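Local coordinates for conserved hypothetical protein (Pyrococcus furiosus, PDB 1VK1) that is of unproven function but, as a ParB/sulfiredoxin-fold protein with a SerK-like C-terminal domain, probably binds ATP and acts as a kinase, at residues A[92-97]-A[205-209]; A[50-56]-A[67-73]; A[101-105]-A[176-182]. All coordinates share one frame; numbering follows the deposited sequence.

Interaction 1. Residues A[92-97]-A[205-209]; sequences YFDEGV and KEEVM
The first turn of helix 205-213 lies beside the loop 92-97, with Phe93 and Lys205 closest in the backbone at 7.4 Å between CA atoms, and the loop folds into a type I beta turn from Asp94 to Val97. The loop joins strand 84-90 of the ParB-like sheet to strand 98-105, and it turns the carbonyls of Tyr92 and Val97 onto the ammonium group of Lys205. Lysine suits the place because a long, flexible chain can carry a positive charge from the helix in among backbone carbonyls. Lys205 NZ donates to Val97 O at 2.7 Å and to Tyr92 O at 2.8 Å, the latter in the carbonyl plane. A water accepts from the same nitrogen and donates to Phe93 O. A bend at chi3 (-63°) turns the end of the lysine into the loop, while its CD lies over one face of the Tyr92 ring, 4.0 Å from the centroid, a CH-pi contact. The tyrosine hydroxyl reaches on to Val208, with OH 3.4 Å from CB, and is hydrogen-bonded to His225. The exposed Phe93 ring leans on the same turn of the helix: its CE1 approaches Lys205 CB and the carboxylate of Glu206, whose plane is inclined 41° to the ring. Met209, bent at chi2 and chi3, sets its CE 4.0 Å from Tyr92 CD2, while its CB meets the edge of the Phe93 ring at CZ. Within the turn, Asp94 OD2 accepts from Gly96 N at 2.9 Å, closing an Asx turn.

Interaction 2. Residues A[50-56]-A[67-73]; sequences FWKPMLL and IVDGHHR. With PO4 (phosphate ion), chain B.
Leu55 O is gripped by two backbone donors from the same face of its carbonyl plane, Val68 N at 2.8 Å and Asp69 N at 3.1 Å. Because two successive residues, Val68 and Asp69, face the single Leu55, the strands form a classic beta bulge; Leu55 N returns a bond to Asp69 O. Beyond it Leu56 pairs with Ile67, their branched side chains suited to the buried face. Where the chain leaves the sheet, Arg73 reaches back from the helix: its NH2 donates to Pro53 O from above the carbonyl plane and, at 172°, to Asp69 OD2 in a salt bridge. OD2 lies in the guanidinium plane, although the nitrogen meets the carboxylate from above its plane. Lys52 CD lies over one guanidinium face and Gly70 CA over the other, which sandwiches the group and limits its rotation; a water joins Pro53 O to Asp69 OD2. This strand-to-helix corner belongs to the ParB/sulfiredoxin-like fold, and its helix N-terminus holds a phosphate ion, probably from the crystallisation liquor. Gly70, at the N-cap with phi 121°, adopts a backbone shape that favours glycine. Phosphate O4 takes three bonds, from Gly70 N, His71 N and His71 ND1. Phosphate O2 takes one from His72 N; His72 ND1 gives PO4 O2 another at 2.6 Å. Each imidazole meets its oxygen in the ring plane, and each NE2 is bonded too, His71 to His29 N and His72 to Val33 N. Met54 folds back at chi2 and chi3 to put CE 3.8 Å from Ile67 CG2.

Interaction 3. Residues A[101-105]-A[176-182]; sequences TWYPA and LVYYGLK
Tyr103 and Tyr179 form a hydrogen-bonded pair of an antiparallel beta sheet, in which strand 177-179 is the edge next to strand 98-105. Tyr103 N donates to Tyr179 O at 2.7 Å and Tyr179 N returns a bond to Tyr103 O; Ala105 and Val177 repeat the exchange. Pro104 lies between them in the non-hydrogen-bonded pair with Tyr178, a position where proline's missing N-H costs no bond to this neighbouring strand. Weaker CA-H...O contacts supplement these bonds, as from Pro104 CA to Val177 O. Apolar packing differs on the two faces. On one, Pro104 CG rests 3.7 Å from Tyr178 CE1. On the other, the small Ala105 sets its CB 3.8 Å from Tyr179 CD2, while Tyr179 OH is hydrogen-bonded to Asp188. The Trp102 indole packs obliquely on the backbone of Gly180, CE3 to N being 3.6 Å. Its side chain comes to about 4 Å from a bound sodium ion and about 5 Å from the phosphate, placing this end of the sheet beside the phosphate site. One face of the Tyr103 ring meets the start of helix 182-190, with Gly180 O at its edge. Lys182 sends its ammonium group to salt bridges with Glu131 and Glu135, and its CB sits over the centre of the Tyr103 ring, 3.9 Å from the centroid.

In the fold
Interaction 2 is the buried one, where strand 54-58 meets the start of helix 71-80 through a bulge, an arginine salt bridge and a phosphate site. Interactions 1 and 3 are only partly buried. Interaction 1 fastens a loop to helix 205-213 largely through one lysine, whereas interaction 3 relies on regular strand pairing overlaid with aromatic side chains. The first two touch, Tyr92 CD1 lying 3.8 Å from Val68 CG2; interactions 2 and 3 lie on opposite sides of the chain's centre, in the ParB-like and SerK-like ranges respectively. Strand 98-105, which begins just after the loop of interaction 1, supplies one strand of interaction 3, itself nested within the loop that interaction 1 closes.

Interaction 1. Residues A[92-97]-A[205-209]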
loop_
_atom_site.group_PDB
_atom_site.type_symbol
_atom_site.label_atom_id
_atom_site.label_comp_id
_atom_site.label_asym_id
_atom_site.label_seq_id
_atom_site.Cartn_x
_atom_site.Cartn_y
_atom_site.Cartn_z
ATOM N N TYR A 92 1.036 -13.125 -12.617
ATOM C CA TYR A 92 1.868 -12.246 -11.792
ATOM C C TYR A 92 3.311 -12.158 -12.318
ATOM O O TYR A 92 3.926 -11.104 -12.251
ATOM C CB TYR A 92 1.849 -12.716 -10.351
ATOM C CG TYR A 92 2.367 -11.684 -9.382
ATOM C CD1 TYR A 92 1.816 -10.381 -9.344
ATOM C CD2 TYR A 92 3.373 -11.984 -8.488
ATOM C CE1 TYR A 92 2.288 -9.426 -8.451
ATOM C CE2 TYR A 92 3.836 -11.037 -7.600
ATOM C CZ TYR A 92 3.292 -9.753 -7.588
ATOM O OH TYR A 92 3.752 -8.810 -6.703
ATOM N N PHE A 93 3.824 -13.254 -12.890
ATOM C CA PHE A 93 5.242 -13.302 -13.311
ATOM C C PHE A 93 5.442 -12.988 -14.774
ATOM O O PHE A 93 6.532 -13.146 -15.311
ATOM C CB PHE A 93 5.868 -14.610 -12.859
ATOM C CG PHE A 93 6.034 -14.677 -11.374
ATOM C CD1 PHE A 93 7.002 -13.886 -10.733
ATOM C CD2 PHE A 93 5.196 -15.464 -10.598
ATOM C CE1 PHE A 93 7.149 -13.908 -9.367
ATOM C CE2 PHE A 93 5.343 -15.485 -9.209
ATOM C CZ PHE A 93 6.327 -14.710 -8.600
ATOM N N ASP A 94 4.401 -12.466 -15.400
ATOM C CA ASP A 94 4.542 -11.829 -16.678
ATOM C C ASP A 94 5.425 -10.587 -16.500
ATOM O O ASP A 94 5.255 -9.838 -15.518
ATOM C CB ASP A 94 3.163 -11.447 -17.216
ATOM C CG ASP A 94 3.208 -10.964 -18.639
ATOM O OD1 ASP A 94 2.837 -11.750 -19.536
ATOM O OD2 ASP A 94 3.605 -9.825 -18.966
ATOM N N GLU A 95 6.358 -10.365 -17.430
ATOM C CA GLU A 95 7.296 -9.233 -17.351
ATOM C C GLU A 95 6.610 -7.861 -17.383
ATOM O O GLU A 95 7.176 -6.873 -16.932
ATOM C CB GLU A 95 8.375 -9.327 -18.454
ATOM C CG GLU A 95 9.508 -10.289 -18.125
ATOM C CD GLU A 95 10.353 -9.818 -16.954
ATOM O OE1 GLU A 95 10.994 -8.744 -17.060
ATOM O OE2 GLU A 95 10.375 -10.516 -15.924
ATOM N N GLY A 96 5.403 -7.819 -17.928
ATOM C CA GLY A 96 4.619 -6.603 -17.987
ATOM C C GLY A 96 4.117 -6.114 -16.627
ATOM O O GLY A 96 3.794 -4.939 -16.498
ATOM N N VAL A 97 4.039 -7.022 -15.628
ATOM C CA VAL A 97 3.616 -6.671 -14.263
ATOM C C VAL A 97 4.868 -6.219 -13.529
ATOM O O VAL A 97 5.820 -6.991 -13.386
ATOM C CB VAL A 97 2.967 -7.874 -13.551
ATOM C CG1 VAL A 97 2.571 -7.508 -12.123
ATOM C CG2 VAL A 97 1.749 -8.353 -14.323
ATOM N N LYS A 205 8.609 -9.116 -6.944
ATOM C CA LYS A 205 7.423 -9.956 -7.103
ATOM C C LYS A 205 7.617 -11.303 -6.455
ATOM O O LYS A 205 6.693 -11.839 -5.844
ATOM C CB LYS A 205 7.035 -10.105 -8.579
ATOM C CG LYS A 205 6.496 -8.821 -9.183
ATOM C CD LYS A 205 5.845 -9.028 -10.552
ATOM C CE LYS A 205 6.842 -9.517 -11.576
ATOM N NZ LYS A 205 6.230 -9.613 -12.925
ATOM N N GLU A 206 8.809 -11.879 -6.562
ATOM C CA GLU A 206 9.077 -13.140 -5.910
ATOM C C GLU A 206 8.911 -13.048 -4.386
ATOM O O GLU A 206 8.364 -13.963 -3.769
ATOM C CB GLU A 206 10.482 -13.661 -6.300
ATOM C CG GLU A 206 10.610 -14.118 -7.770
ATOM C CD GLU A 206 10.699 -12.989 -8.813
ATOM O OE1 GLU A 206 10.905 -11.774 -8.455
ATOM O OE2 GLU A 206 10.568 -13.343 -10.035
ATOM N N GLU A 207 9.372 -11.947 -3.785
ATOM C CA GLU A 207 9.202 -11.724 -2.356
ATOM C C GLU A 207 7.721 -11.583 -1.971
ATOM O O GLU A 207 7.314 -12.064 -0.938
ATOM C CB GLU A 207 10.013 -10.519 -1.904
ATOM C CG GLU A 207 11.517 -10.804 -1.896
ATOM C CD GLU A 207 12.389 -9.570 -1.752
ATOM O OE1 GLU A 207 11.915 -8.462 -2.004
ATOM O OE2 GLU A 207 13.593 -9.758 -1.426
ATOM N N VAL A 208 6.942 -10.903 -2.806
ATOM C CA VAL A 208 5.500 -10.753 -2.546
ATOM C C VAL A 208 4.814 -12.115 -2.561
ATOM O O VAL A 208 4.074 -12.452 -1.628
ATOM C CB VAL A 208 4.829 -9.810 -3.588
ATOM C CG1 VAL A 208 3.287 -9.811 -3.413
ATOM C CG2 VAL A 208 5.332 -8.415 -3.471
ATOM N N MET A 209 5.073 -12.910 -3.589
ATOM C CA MET A 209 4.430 -14.203 -3.685
ATOM C C MET A 209 4.908 -15.142 -2.552
ATOM O O MET A 209 4.114 -15.883 -1.963
ATOM C CB MET A 209 4.670 -14.815 -5.059
ATOM C CG MET A 209 3.923 -16.102 -5.295
ATOM S SD MET A 209 2.108 -15.988 -5.267
ATOM C CE MET A 209 1.786 -15.326 -6.891
HETATM O O HOH W 1 8.391 -11.130 -14.081
#

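Interaction 2. Residues A[50-56]-A[67-73]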
loop_
_atom_site.group_PDB
_atom_site.type_symbol
_atom_site.label_atom_id
_atom_site.label_comp_id
_atom_site.label_asym_id
_atom_site.label_seq_id
_atom_site.Cartn_x
_atom_site.Cartn_y
_atom_site.Cartn_z
ATOM N N PHE A 50 -19.100 0.539 -7.438
ATOM C CA PHE A 50 -17.742 0.026 -7.356
ATOM C C PHE A 50 -17.156 0.128 -8.745
ATOM O O PHE A 50 -17.646 -0.492 -9.675
ATOM C CB PHE A 50 -17.818 -1.440 -6.882
ATOM C CG PHE A 50 -16.490 -2.041 -6.541
ATOM C CD1 PHE A 50 -15.964 -1.936 -5.275
ATOM C CD2 PHE A 50 -15.761 -2.722 -7.490
ATOM C CE1 PHE A 50 -14.737 -2.498 -4.968
ATOM C CE2 PHE A 50 -14.514 -3.286 -7.157
ATOM C CZ PHE A 50 -14.025 -3.164 -5.923
ATOM N N TRP A 51 -16.124 0.932 -8.897
ATOM C CA TRP A 51 -15.644 1.247 -10.257
ATOM C C TRP A 51 -14.226 0.845 -10.579
ATOM O O TRP A 51 -13.795 1.003 -11.734
ATOM C CB TRP A 51 -15.868 2.709 -10.588
ATOM C CG TRP A 51 -15.295 3.632 -9.658
ATOM C CD1 TRP A 51 -15.939 4.252 -8.613
ATOM C CD2 TRP A 51 -13.960 4.178 -9.681
ATOM N NE1 TRP A 51 -15.074 5.108 -7.971
ATOM C CE2 TRP A 51 -13.861 5.085 -8.611
ATOM C CE3 TRP A 51 -12.832 3.983 -10.493
ATOM C CZ2 TRP A 51 -12.697 5.784 -8.330
ATOM C CZ3 TRP A 51 -11.679 4.690 -10.202
ATOM C CH2 TRP A 51 -11.627 5.568 -9.133
ATOM N N LYS A 52 -13.485 0.367 -9.594
ATOM C CA LYS A 52 -12.085 0.040 -9.807
ATOM C C LYS A 52 -11.879 -1.434 -9.505
ATOM O O LYS A 52 -11.908 -1.829 -8.326
ATOM C CB LYS A 52 -11.178 0.905 -8.905
ATOM C CG LYS A 52 -9.724 0.889 -9.336
ATOM C CD LYS A 52 -8.855 1.854 -8.514
ATOM C CE LYS A 52 -7.379 1.756 -8.924
ATOM N NZ LYS A 52 -6.522 2.783 -8.245
ATOM N N PRO A 53 -11.664 -2.273 -10.532
ATOM C CA PRO A 53 -11.625 -3.722 -10.291
ATOM C C PRO A 53 -10.451 -4.106 -9.409
ATOM O O PRO A 53 -9.409 -3.450 -9.430
ATOM C CB PRO A 53 -11.451 -4.315 -11.690
ATOM C CG PRO A 53 -10.798 -3.236 -12.482
ATOM C CD PRO A 53 -11.402 -1.943 -11.953
ATOM N N MET A 54 -10.621 -5.163 -8.643
ATOM C CA MET A 54 -9.493 -5.795 -7.997
ATOM C C MET A 54 -8.520 -6.260 -9.058
ATOM O O MET A 54 -8.939 -6.662 -10.138
ATOM C CB MET A 54 -9.952 -7.017 -7.218
ATOM C CG MET A 54 -10.961 -6.752 -6.093
ATOM S SD MET A 54 -10.267 -5.758 -4.713
ATOM C CE MET A 54 -8.934 -6.865 -4.197
ATOM N N LEU A 55 -7.234 -6.236 -8.744
ATOM C CA LEU A 55 -6.228 -6.960 -9.536
ATOM C C LEU A 55 -5.756 -8.121 -8.704
ATOM O O LEU A 55 -5.343 -7.930 -7.554
ATOM C CB LEU A 55 -5.024 -6.073 -9.911
ATOM C CG LEU A 55 -5.368 -4.799 -10.665
ATOM C CD1 LEU A 55 -4.075 -4.018 -10.999
ATOM C CD2 LEU A 55 -6.190 -5.076 -11.904
ATOM N N LEU A 56 -5.858 -9.327 -9.282
ATOM C CA LEU A 56 -5.567 -10.565 -8.600
ATOM C C LEU A 56 -4.620 -11.420 -9.410
ATOM O O LEU A 56 -4.535 -11.286 -10.626
ATOM C CB LEU A 56 -6.851 -11.381 -8.415
ATOM C CG LEU A 56 -8.000 -10.723 -7.648
ATOM C CD1 LEU A 56 -9.180 -11.715 -7.606
ATOM C CD2 LEU A 56 -7.612 -10.301 -6.266
ATOM N N ILE A 67 -3.997 -10.810 -3.703
ATOM C CA ILE A 67 -4.424 -9.461 -4.006
ATOM C C ILE A 67 -3.187 -8.719 -4.500
ATOM O O ILE A 67 -2.251 -8.517 -3.762
ATOM C CB ILE A 67 -5.032 -8.748 -2.786
ATOM C CG1 ILE A 67 -6.343 -9.438 -2.345
ATOM C CG2 ILE A 67 -5.274 -7.280 -3.125
ATOM C CD1 ILE A 67 -6.884 -8.931 -1.027
ATOM N N VAL A 68 -3.215 -8.306 -5.757
ATOM C CA VAL A 68 -2.142 -7.494 -6.342
ATOM C C VAL A 68 -2.444 -6.035 -6.006
ATOM O O VAL A 68 -1.610 -5.333 -5.491
ATOM C CB VAL A 68 -2.007 -7.764 -7.846
ATOM C CG1 VAL A 68 -1.018 -6.819 -8.473
ATOM C CG2 VAL A 68 -1.585 -9.197 -8.071
ATOM N N ASP A 69 -3.664 -5.602 -6.308
ATOM C CA ASP A 69 -4.123 -4.267 -6.014
ATOM C C ASP A 69 -5.559 -4.321 -5.547
ATOM O O ASP A 69 -6.385 -4.981 -6.162
ATOM C CB ASP A 69 -4.029 -3.368 -7.272
ATOM C CG ASP A 69 -4.413 -1.964 -6.979
ATOM O OD1 ASP A 69 -3.782 -1.346 -6.087
ATOM O OD2 ASP A 69 -5.367 -1.407 -7.540
ATOM N N GLY A 70 -5.843 -3.604 -4.469
ATOM C CA GLY A 70 -7.201 -3.486 -3.946
ATOM C C GLY A 70 -7.413 -3.961 -2.522
ATOM O O GLY A 70 -8.524 -4.327 -2.160
ATOM N N HIS A 71 -6.396 -3.901 -1.671
ATOM C CA HIS A 71 -6.549 -4.313 -0.281
ATOM C C HIS A 71 -7.645 -3.558 0.448
ATOM O O HIS A 71 -8.428 -4.154 1.179
ATOM C CB HIS A 71 -5.233 -4.158 0.502
ATOM C CG HIS A 71 -4.163 -5.105 0.077
ATOM N ND1 HIS A 71 -3.341 -4.872 -1.011
ATOM C CD2 HIS A 71 -3.790 -6.308 0.579
ATOM C CE1 HIS A 71 -2.509 -5.900 -1.133
ATOM N NE2 HIS A 71 -2.773 -6.787 -0.199
ATOM N N HIS A 72 -7.706 -2.244 0.271
ATOM C CA HIS A 72 -8.694 -1.446 0.979
ATOM C C HIS A 72 -10.090 -1.691 0.451
ATOM O O HIS A 72 -11.056 -1.700 1.237
ATOM C CB HIS A 72 -8.308 0.034 0.984
ATOM C CG HIS A 72 -7.047 0.299 1.739
ATOM N ND1 HIS A 72 -5.800 0.174 1.173
ATOM C CD2 HIS A 72 -6.846 0.627 3.031
ATOM C CE1 HIS A 72 -4.890 0.446 2.098
ATOM N NE2 HIS A 72 -5.500 0.725 3.230
ATOM N N ARG A 73 -10.212 -1.911 -0.856
ATOM C CA ARG A 73 -11.490 -2.287 -1.470
ATOM C C ARG A 73 -11.992 -3.637 -0.981
ATOM O O ARG A 73 -13.147 -3.780 -0.572
ATOM C CB ARG A 73 -11.352 -2.278 -3.001
ATOM C CG ARG A 73 -11.016 -0.882 -3.542
ATOM C CD ARG A 73 -11.083 -0.686 -5.043
ATOM N NE ARG A 73 -10.228 -1.483 -5.880
ATOM C CZ ARG A 73 -8.930 -1.248 -6.168
ATOM N NH1 ARG A 73 -8.224 -0.281 -5.582
ATOM N NH2 ARG A 73 -8.339 -2.037 -7.022
HETATM P P PO4 B . -3.995 -1.278 -1.730
HETATM O O1 PO4 B . -3.097 -1.502 -0.381
HETATM O O2 PO4 B . -5.450 -0.949 -1.200
HETATM O O3 PO4 B . -3.416 -0.123 -2.470
HETATM O O4 PO4 B . -3.990 -2.565 -2.530
HETATM O O HOH W 2 -7.154 -1.751 -9.705
#

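Interaction 3. Residues A[101-105]-A[176-182]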
loop_
_atom_site.group_PDB
_atom_site.type_symbol
_atom_site.label_atom_id
_atom_site.label_comp_id
_atom_site.label_asym_id
_atom_site.label_seq_id
_atom_site.Cartn_x
_atom_site.Cartn_y
_atom_site.Cartn_z
ATOM N N THR A 101 7.281 0.696 -4.815
ATOM C CA THR A 101 6.712 0.945 -3.503
ATOM C C THR A 101 6.085 2.326 -3.435
ATOM O O THR A 101 6.103 3.089 -4.411
ATOM C CB THR A 101 7.790 0.704 -2.400
ATOM O OG1 THR A 101 7.178 0.654 -1.098
ATOM C CG2 THR A 101 8.845 1.812 -2.331
ATOM N N TRP A 102 5.492 2.626 -2.284
ATOM C CA TRP A 102 5.021 3.953 -1.960
ATOM C C TRP A 102 5.936 4.589 -0.932
ATOM O O TRP A 102 6.639 3.894 -0.192
ATOM C CB TRP A 102 3.606 3.891 -1.349
ATOM C CG TRP A 102 2.551 3.384 -2.239
ATOM C CD1 TRP A 102 2.106 2.100 -2.342
ATOM C CD2 TRP A 102 1.752 4.149 -3.136
ATOM N NE1 TRP A 102 1.109 2.017 -3.268
ATOM C CE2 TRP A 102 0.872 3.264 -3.773
ATOM C CE3 TRP A 102 1.697 5.501 -3.472
ATOM C CZ2 TRP A 102 -0.062 3.687 -4.717
ATOM C CZ3 TRP A 102 0.780 5.912 -4.409
ATOM C CH2 TRP A 102 -0.078 5.011 -5.020
ATOM N N TYR A 103 5.928 5.912 -0.895
ATOM C CA TYR A 103 6.766 6.684 0.011
ATOM C C TYR A 103 5.862 7.465 0.980
ATOM O O TYR A 103 5.320 8.497 0.599
ATOM C CB TYR A 103 7.724 7.610 -0.807
ATOM C CG TYR A 103 8.627 6.755 -1.666
ATOM C CD1 TYR A 103 9.742 6.142 -1.123
ATOM C CD2 TYR A 103 8.270 6.434 -2.946
ATOM C CE1 TYR A 103 10.552 5.271 -1.901
ATOM C CE2 TYR A 103 9.053 5.574 -3.727
ATOM C CZ TYR A 103 10.186 4.997 -3.193
ATOM O OH TYR A 103 10.913 4.152 -3.959
ATOM N N PRO A 104 5.709 6.978 2.218
ATOM C CA PRO A 104 4.946 7.729 3.228
ATOM C C PRO A 104 5.667 9.004 3.523
ATOM O O PRO A 104 6.874 8.996 3.718
ATOM C CB PRO A 104 4.936 6.806 4.449
ATOM C CG PRO A 104 5.296 5.494 3.953
ATOM C CD PRO A 104 6.230 5.726 2.781
ATOM N N ALA A 105 4.947 10.108 3.506
ATOM C CA ALA A 105 5.521 11.414 3.788
ATOM C C ALA A 105 4.567 12.163 4.694
ATOM O O ALA A 105 3.364 11.846 4.758
ATOM C CB ALA A 105 5.735 12.150 2.526
ATOM N N LEU A 176 -0.628 12.652 6.681
ATOM C CA LEU A 176 0.107 11.496 6.185
ATOM C C LEU A 176 -0.306 11.309 4.758
ATOM O O LEU A 176 -1.492 11.122 4.494
ATOM C CB LEU A 176 -0.248 10.247 7.023
ATOM C CG LEU A 176 0.337 8.884 6.600
ATOM C CD1 LEU A 176 1.851 8.911 6.590
ATOM C CD2 LEU A 176 -0.198 7.766 7.490
ATOM N N VAL A 177 0.647 11.403 3.829
ATOM C CA VAL A 177 0.372 11.165 2.420
ATOM C C VAL A 177 1.365 10.161 1.874
ATOM O O VAL A 177 2.464 10.025 2.388
ATOM C CB VAL A 177 0.423 12.449 1.595
ATOM C CG1 VAL A 177 -0.634 13.436 2.091
ATOM C CG2 VAL A 177 1.776 13.075 1.649
ATOM N N TYR A 178 0.947 9.435 0.867
ATOM C CA TYR A 178 1.784 8.416 0.266
ATOM C C TYR A 178 2.094 8.809 -1.160
ATOM O O TYR A 178 1.195 8.940 -1.945
ATOM C CB TYR A 178 1.074 7.054 0.323
ATOM C CG TYR A 178 0.865 6.566 1.728
ATOM C CD1 TYR A 178 1.801 5.773 2.360
ATOM C CD2 TYR A 178 -0.295 6.931 2.451
ATOM C CE1 TYR A 178 1.596 5.341 3.703
ATOM C CE2 TYR A 178 -0.497 6.524 3.737
ATOM C CZ TYR A 178 0.443 5.726 4.366
ATOM O OH TYR A 178 0.219 5.327 5.669
ATOM N N TYR A 179 3.398 8.990 -1.476
ATOM C CA TYR A 179 3.876 9.333 -2.828
ATOM C C TYR A 179 4.262 8.087 -3.598
ATOM O O TYR A 179 4.963 7.232 -3.077
ATOM C CB TYR A 179 5.123 10.240 -2.743
ATOM C CG TYR A 179 4.801 11.667 -2.399
ATOM C CD1 TYR A 179 4.712 12.643 -3.382
ATOM C CD2 TYR A 179 4.549 12.037 -1.101
ATOM C CE1 TYR A 179 4.398 13.956 -3.056
ATOM C CE2 TYR A 179 4.227 13.358 -0.778
ATOM C CZ TYR A 179 4.151 14.287 -1.757
ATOM O OH TYR A 179 3.836 15.582 -1.429
ATOM N N GLY A 180 3.845 8.003 -4.856
ATOM C CA GLY A 180 4.272 6.904 -5.733
ATOM C C GLY A 180 5.746 6.965 -6.084
ATOM O O GLY A 180 6.407 5.938 -6.203
ATOM N N LEU A 181 6.255 8.195 -6.272
ATOM C CA LEU A 181 7.620 8.415 -6.713
ATOM C C LEU A 181 8.419 9.194 -5.698
ATOM O O LEU A 181 7.988 10.247 -5.223
ATOM C CB LEU A 181 7.616 9.183 -8.036
ATOM C CG LEU A 181 6.944 8.500 -9.218
ATOM C CD1 LEU A 181 6.923 9.437 -10.420
ATOM C CD2 LEU A 181 7.649 7.226 -9.584
ATOM N N LYS A 182 9.607 8.692 -5.383
ATOM C CA LYS A 182 10.478 9.325 -4.402
ATOM C C LYS A 182 10.861 10.740 -4.827
ATOM O O LYS A 182 10.998 11.631 -3.982
ATOM C CB LYS A 182 11.738 8.486 -4.218
ATOM C CG LYS A 182 12.603 8.931 -3.091
ATOM C CD LYS A 182 13.720 7.916 -2.809
ATOM C CE LYS A 182 14.699 7.801 -3.948
ATOM N NZ LYS A 182 15.835 6.925 -3.584
#